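Local coordinates for protein lectin (Trichosanthes anguina, PDB 4HR6) that binds galactosides through its beta-trefoil lectin chain and is a nontoxic three-chain homologue of the type II ribosome-inactivating proteins, at the interface of chains A and B and the interface of chains C and A. Residues are numbered along the deposited sequence; one frame, centred on the assembly and turned at random. Chains: chain A, Lectin; chain B, Lectin; chain C, Lectin.

Contact 1: the interface of chains A and B. Residues chain A 158-159, 162, 166; chain B 2-5.
A:Ser162 meets the backbone of B:Val5 where the N-terminal tail of the lectin chain lies against the ribosome-inactivating-protein (RIP) homologue chain. The chain A side of this interface is the last residue of helix 141-159 and the short 3-10 helix 160-162 that follows it; the chain B side is an irregular stretch before its first strand.

From A:Ser162 the CB lies 4.2 Å from the amide N of B:Val5. The hydroxyl OG beyond it does the work. With chi1 at 67°, OG sits between its own backbone N and carbonyl carbon, and there it accepts a hydrogen bond from B:Val5 N at 3.0 Å, 159° at the hydrogen. The same OG donates to the carbonyl O of A:Ala159 at 2.9 Å, nearly in line with that C=O. One hydroxyl thus relays between the helix end and the incoming chain; donating to A:Ala159 O probably fixes its rotation and leaves OG to accept from B:Val5 N.

Beside this relay the methyl CB of A:Ala159 packs against the backbone of the tail, 3.5 Å from the carbonyl O of B:Glu2. Looser methyl contacts run from this CB to B:Val5 CG2 and B:Cys3 CA, each at 4.0 Å. B:Val5 holds CG1 anti to its backbone N (chi1 -166°), which places CG2 beside that N and towards chain A. CG2 reaches to 3.6 Å from the carbonyl O of A:Ala159, the same oxygen that receives the A:Ser162 hydroxyl.

Contact 2: the interface of chains C and A. Residues chain C 2-5; chain A 7-9.
C:Leu3 and A:Leu8 meet at the apolar centre of a parallel beta pairing, in which strand 2-4 of chain C runs beside strand 3-9 of the ribosome-inactivating-protein homologue chain. CB of C:Leu3 lies 3.8 Å from the methyl CD2 of A:Leu8. The two side chains lie on the same face of the paired strands, and the A:Leu8 methyl reaches the base of its neighbour, not the branched end.

Along the seam, C:Leu3 is held through both of its backbone polar groups. Its N donates to the carbonyl O of A:Thr7 at 3.0 Å, while its O accepts from A:Thr9 N at 2.9 Å. Two residues on, C:Leu5 N donates to A:Thr9 O at 3.0 Å, a straight bond with 171° at the hydrogen, which carries the ladder just past the end of the chain C strand.

At the rim, C:Asn2 extends CG opposite its own backbone N (chi1 178°), and its side chain crosses that of A:Thr7 obliquely. As modelled, the amide oxygen OD1 faces the carbonyl O of A:Thr7 at 3.1 Å; both can only accept, so this pair is doubtful and the amide may be turned over. Beside it, the methyl CG2 of A:Thr7 is 3.6 Å from OD1 of C:Asn2. Further along, CB of A:Thr9 lies 4.1 Å from CA of C:Arg4.

Contact 3: the interface of chains A and B. Residues chain A 121-122, 125-126, 129; chain B 143, 261, 263.
B:Phe263 and A:Phe122 both turn CG away from their backbone N, with chi1 of -159° and -178°, and these torsions bring their rings together where the ricin-type beta-trefoil chain packs on helix 121-132 of the RIP homologue chain. The two side chains cross at about a right angle. CE1 of A:Phe122 points over the centre of the B:Phe263 ring, 3.8 Å above its plane. On the opposite face of that ring, CE2 of A:Tyr129 lies towards the rim, 4.0 Å from CE1 of B:Phe263, so the lectin phenyl is wedged between two aromatic residues of one helix.

The hydroxyl OG of A:Ser126 comes to 3.4 Å from CE1 of B:Phe263; it is turned back to donate to the carbonyl O of A:Phe122 at 2.8 Å.

A:Gln125 bends at chi2 (58°) and spreads along the strand residues. Its CB rests 3.9 Å from CG1 of B:Val261, its CG faces CD1 of B:Phe263, and its amide carbon CD lies 3.8 Å from CG1 of B:Val143. The amide NE2 also sits over the centre of the A:Tyr129 ring, 3.8 Å above its plane, while the phenol OH of A:Tyr129 reaches both methyls of B:Val143.

Contact 1: the interface of chains A and B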
loop_
_atom_site.group_PDB
_atom_site.type_symbol
_atom_site.label_atom_id
_atom_site.label_comp_id
_atom_site.label_asym_id
_atom_site.label_seq_id
_atom_site.Cartn_x
_atom_site.Cartn_y
_atom_site.Cartn_z
ATOM N N GLN A 158 0.175 -0.190 -13.243
ATOM C CA GLN A 158 0.124 -0.911 -14.514
ATOM C C GLN A 158 1.371 -0.669 -15.355
ATOM O O GLN A 158 1.950 -1.600 -15.922
ATOM C CB GLN A 158 -1.146 -0.578 -15.276
ATOM C CG GLN A 158 -2.380 -1.234 -14.642
ATOM C CD GLN A 158 -3.682 -0.478 -14.881
ATOM O OE1 GLN A 158 -4.038 -0.162 -16.017
ATOM N NE2 GLN A 158 -4.411 -0.209 -13.806
ATOM N N ALA A 159 1.810 0.577 -15.381
ATOM C CA ALA A 159 2.968 0.968 -16.134
ATOM C C ALA A 159 4.238 0.292 -15.613
ATOM O O ALA A 159 5.122 -0.069 -16.391
ATOM C CB ALA A 159 3.112 2.471 -16.074
ATOM N N SER A 162 6.256 -2.952 -16.933
ATOM C CA SER A 162 7.196 -2.940 -18.068
ATOM C C SER A 162 8.638 -2.652 -17.643
ATOM O O SER A 162 9.542 -2.825 -18.428
ATOM C CB SER A 162 6.771 -1.908 -19.125
ATOM O OG SER A 162 6.890 -0.586 -18.623
ATOM N N LEU A 166 9.118 -0.079 -11.340
ATOM C CA LEU A 166 9.353 1.345 -11.288
ATOM C C LEU A 166 8.253 2.118 -12.013
ATOM O O LEU A 166 7.797 1.732 -13.092
ATOM C CB LEU A 166 10.712 1.682 -11.910
ATOM C CG LEU A 166 11.900 1.233 -11.038
ATOM C CD1 LEU A 166 13.088 0.817 -11.888
ATOM C CD2 LEU A 166 12.297 2.336 -10.075
ATOM N N GLU B 2 1.964 7.170 -19.632
ATOM C CA GLU B 2 1.773 6.071 -20.557
ATOM C C GLU B 2 2.098 4.770 -19.814
ATOM O O GLU B 2 2.691 4.770 -18.725
ATOM C CB GLU B 2 2.585 6.333 -21.833
ATOM C CG GLU B 2 3.091 5.182 -22.648
ATOM C CD GLU B 2 2.178 4.872 -23.825
ATOM O OE1 GLU B 2 2.480 5.507 -24.886
ATOM O OE2 GLU B 2 1.224 3.995 -23.692
ATOM N N CYS B 3 1.648 3.682 -20.411
ATOM C CA CYS B 3 1.678 2.381 -19.826
ATOM C C CYS B 3 2.981 1.670 -20.070
ATOM O O CYS B 3 3.171 0.550 -19.614
ATOM C CB CYS B 3 0.490 1.583 -20.347
ATOM S SG CYS B 3 -1.033 2.275 -19.636
ATOM N N ILE B 4 3.891 2.335 -20.765
ATOM C CA ILE B 4 5.200 1.780 -21.003
ATOM C C ILE B 4 6.252 2.734 -20.480
ATOM O O ILE B 4 6.154 3.937 -20.663
ATOM C CB ILE B 4 5.392 1.414 -22.475
ATOM C CG1 ILE B 4 4.390 0.309 -22.830
ATOM C CG2 ILE B 4 6.816 0.924 -22.708
ATOM C CD1 ILE B 4 4.299 0.003 -24.302
ATOM N N VAL B 5 7.221 2.185 -19.754
ATOM C CA VAL B 5 8.300 2.980 -19.182
ATOM C C VAL B 5 9.591 2.439 -19.770
ATOM O O VAL B 5 9.893 1.255 -19.616
ATOM C CB VAL B 5 8.340 2.847 -17.650
ATOM C CG1 VAL B 5 9.229 3.918 -17.061
ATOM C CG2 VAL B 5 6.940 2.945 -17.072
#

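Contact 2: the interface of chains C and A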
loop_
_atom_site.group_PDB
_atom_site.type_symbol
_atom_site.label_atom_id
_atom_site.label_comp_id
_atom_site.label_asym_id
_atom_site.label_seq_id
_atom_site.Cartn_x
_atom_site.Cartn_y
_atom_site.Cartn_z
ATOM N N ASN C 2 -25.140 -3.838 1.658
ATOM C CA ASN C 2 -26.015 -3.008 2.480
ATOM C C ASN C 2 -25.284 -2.649 3.767
ATOM O O ASN C 2 -24.554 -3.469 4.312
ATOM C CB ASN C 2 -27.318 -3.764 2.787
ATOM C CG ASN C 2 -28.280 -2.976 3.691
ATOM O OD1 ASN C 2 -28.428 -1.748 3.578
ATOM N ND2 ASN C 2 -28.947 -3.690 4.593
ATOM N N LEU C 3 -25.451 -1.417 4.229
ATOM C CA LEU C 3 -24.861 -0.986 5.478
ATOM C C LEU C 3 -25.968 -0.344 6.300
ATOM O O LEU C 3 -26.488 0.712 5.934
ATOM C CB LEU C 3 -23.716 -0.015 5.203
ATOM C CG LEU C 3 -22.579 0.241 6.216
ATOM C CD1 LEU C 3 -22.642 1.652 6.749
ATOM C CD2 LEU C 3 -22.479 -0.783 7.350
ATOM N N ARG C 4 -26.358 -1.022 7.377
ATOM C CA ARG C 4 -27.366 -0.523 8.312
ATOM C C ARG C 4 -26.649 0.071 9.516
ATOM O O ARG C 4 -25.899 -0.622 10.201
ATOM C CB ARG C 4 -28.290 -1.644 8.779
ATOM C CG ARG C 4 -28.963 -2.451 7.674
ATOM C CD ARG C 4 -29.954 -3.480 8.225
ATOM N NE ARG C 4 -31.233 -2.856 8.587
ATOM C CZ ARG C 4 -31.569 -2.405 9.803
ATOM N NH1 ARG C 4 -30.740 -2.512 10.840
ATOM N NH2 ARG C 4 -32.758 -1.838 9.985
ATOM N N LEU C 5 -26.867 1.348 9.785
ATOM C CA LEU C 5 -26.150 1.978 10.879
ATOM C C LEU C 5 -26.595 1.514 12.276
ATOM O O LEU C 5 -25.787 1.549 13.193
ATOM C CB LEU C 5 -26.183 3.495 10.760
ATOM C CG LEU C 5 -25.321 4.030 9.617
ATOM C CD1 LEU C 5 -25.372 5.549 9.603
ATOM C CD2 LEU C 5 -23.883 3.540 9.759
ATOM N N THR A 7 -26.946 -0.226 -0.919
ATOM C CA THR A 7 -27.945 0.365 -0.034
ATOM C C THR A 7 -27.356 0.803 1.307
ATOM O O THR A 7 -26.580 0.097 1.927
ATOM C CB THR A 7 -29.101 -0.622 0.185
ATOM O OG1 THR A 7 -29.655 -0.964 -1.092
ATOM C CG2 THR A 7 -30.206 -0.013 1.039
ATOM N N LEU A 8 -27.731 1.991 1.748
ATOM C CA LEU A 8 -27.335 2.477 3.066
ATOM C C LEU A 8 -28.604 2.798 3.819
ATOM O O LEU A 8 -29.524 3.365 3.247
ATOM C CB LEU A 8 -26.494 3.738 2.946
ATOM C CG LEU A 8 -25.257 3.650 2.068
ATOM C CD1 LEU A 8 -24.793 5.055 1.735
ATOM C CD2 LEU A 8 -24.161 2.873 2.768
ATOM N N THR A 9 -28.649 2.438 5.097
ATOM C CA THR A 9 -29.834 2.647 5.938
ATOM C C THR A 9 -29.458 3.392 7.228
ATOM O O THR A 9 -28.582 2.968 7.969
ATOM C CB THR A 9 -30.475 1.301 6.277
ATOM O OG1 THR A 9 -30.833 0.643 5.060
ATOM C CG2 THR A 9 -31.734 1.473 7.145
#

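Contact 3: the interface of chains A and B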
loop_
_atom_site.group_PDB
_atom_site.type_symbol
_atom_site.label_atom_id
_atom_site.label_comp_id
_atom_site.label_asym_id
_atom_site.label_seq_id
_atom_site.Cartn_x
_atom_site.Cartn_y
_atom_site.Cartn_z
ATOM N N ARG A 121 -6.874 0.906 2.059
ATOM C CA ARG A 121 -6.833 0.377 3.426
ATOM C C ARG A 121 -6.611 1.472 4.470
ATOM O O ARG A 121 -7.258 1.474 5.505
ATOM C CB ARG A 121 -5.764 -0.712 3.549
ATOM C CG ARG A 121 -6.094 -1.995 2.781
ATOM C CD ARG A 121 -5.440 -3.226 3.438
ATOM N NE ARG A 121 -5.875 -4.468 2.807
ATOM C CZ ARG A 121 -5.327 -5.018 1.714
ATOM N NH1 ARG A 121 -4.281 -4.459 1.104
ATOM N NH2 ARG A 121 -5.826 -6.154 1.228
ATOM N N PHE A 122 -5.773 2.453 4.167
ATOM C CA PHE A 122 -5.524 3.555 5.095
ATOM C C PHE A 122 -6.794 4.345 5.428
ATOM O O PHE A 122 -6.999 4.774 6.580
ATOM C CB PHE A 122 -4.458 4.491 4.529
ATOM C CG PHE A 122 -4.105 5.612 5.438
ATOM C CD1 PHE A 122 -3.302 5.389 6.543
ATOM C CD2 PHE A 122 -4.584 6.885 5.214
ATOM C CE1 PHE A 122 -2.976 6.427 7.406
ATOM C CE2 PHE A 122 -4.270 7.926 6.072
ATOM C CZ PHE A 122 -3.452 7.697 7.167
ATOM N N GLN A 125 -9.243 2.095 7.455
ATOM C CA GLN A 125 -8.809 2.016 8.845
ATOM C C GLN A 125 -9.091 3.309 9.592
ATOM O O GLN A 125 -9.527 3.273 10.728
ATOM C CB GLN A 125 -7.323 1.631 8.969
ATOM C CG GLN A 125 -6.882 1.306 10.406
ATOM C CD GLN A 125 -7.679 0.166 11.022
ATOM O OE1 GLN A 125 -7.703 -0.929 10.494
ATOM N NE2 GLN A 125 -8.356 0.433 12.127
ATOM N N SER A 126 -8.863 4.454 8.962
ATOM C CA SER A 126 -9.233 5.708 9.584
ATOM C C SER A 126 -10.720 5.745 9.922
ATOM O O SER A 126 -11.100 6.123 11.040
ATOM C CB SER A 126 -8.870 6.886 8.700
ATOM O OG SER A 126 -7.495 6.864 8.399
ATOM N N TYR A 129 -11.790 3.378 12.953
ATOM C CA TYR A 129 -11.540 3.999 14.245
ATOM C C TYR A 129 -12.669 4.911 14.709
ATOM O O TYR A 129 -12.920 4.992 15.921
ATOM C CB TYR A 129 -10.256 4.823 14.230
ATOM C CG TYR A 129 -8.967 4.034 14.405
ATOM C CD1 TYR A 129 -8.840 3.037 15.382
ATOM C CD2 TYR A 129 -7.852 4.331 13.621
ATOM C CE1 TYR A 129 -7.645 2.341 15.542
ATOM C CE2 TYR A 129 -6.658 3.648 13.776
ATOM C CZ TYR A 129 -6.556 2.651 14.732
ATOM O OH TYR A 129 -5.351 1.988 14.855
ATOM N N VAL B 143 -1.507 -2.014 12.764
ATOM C CA VAL B 143 -2.828 -2.248 13.321
ATOM C C VAL B 143 -3.290 -3.632 12.917
ATOM O O VAL B 143 -3.197 -4.000 11.768
ATOM C CB VAL B 143 -3.836 -1.178 12.836
ATOM C CG1 VAL B 143 -5.195 -1.355 13.505
ATOM C CG2 VAL B 143 -3.302 0.218 13.119
ATOM N N VAL B 261 -2.707 -3.393 9.024
ATOM C CA VAL B 261 -2.721 -2.152 8.284
ATOM C C VAL B 261 -1.595 -1.316 8.811
ATOM O O VAL B 261 -1.448 -1.201 10.027
ATOM C CB VAL B 261 -4.050 -1.377 8.480
ATOM C CG1 VAL B 261 -3.949 0.031 7.909
ATOM C CG2 VAL B 261 -5.217 -2.142 7.873
ATOM N N PHE B 263 -0.442 2.127 9.616
ATOM C CA PHE B 263 -1.058 3.415 9.829
ATOM C C PHE B 263 0.035 4.470 9.947
ATOM O O PHE B 263 0.559 4.760 11.019
ATOM C CB PHE B 263 -2.019 3.387 11.024
ATOM C CG PHE B 263 -3.036 4.495 11.012
ATOM C CD1 PHE B 263 -4.301 4.289 10.478
ATOM C CD2 PHE B 263 -2.725 5.749 11.509
ATOM C CE1 PHE B 263 -5.243 5.307 10.458
ATOM C CE2 PHE B 263 -3.664 6.783 11.485
ATOM C CZ PHE B 263 -4.926 6.560 10.962
#

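Contacts 1 and 3 both join chain A to the lectin chain, with their C-alpha centres about 29 Å apart, and draw on distant parts of chain B: its N-terminal tail in contact 1, the mid-chain strand 138-143 and the C-terminal strand 261-263 in contact 3. Contact 2 instead unites chains C and A; its C-alpha centre lies about 39 Å from that of contact 1 and about 21 Å from that of contact 3. No residue is shared. On chain A the sites use separate elements, helix 141-159 with the 3-10 helix after it, helix 121-132 and strand 3-9. Chain A is therefore common to all three, linking the small chain C and the lectin chain in the three-chain assembly.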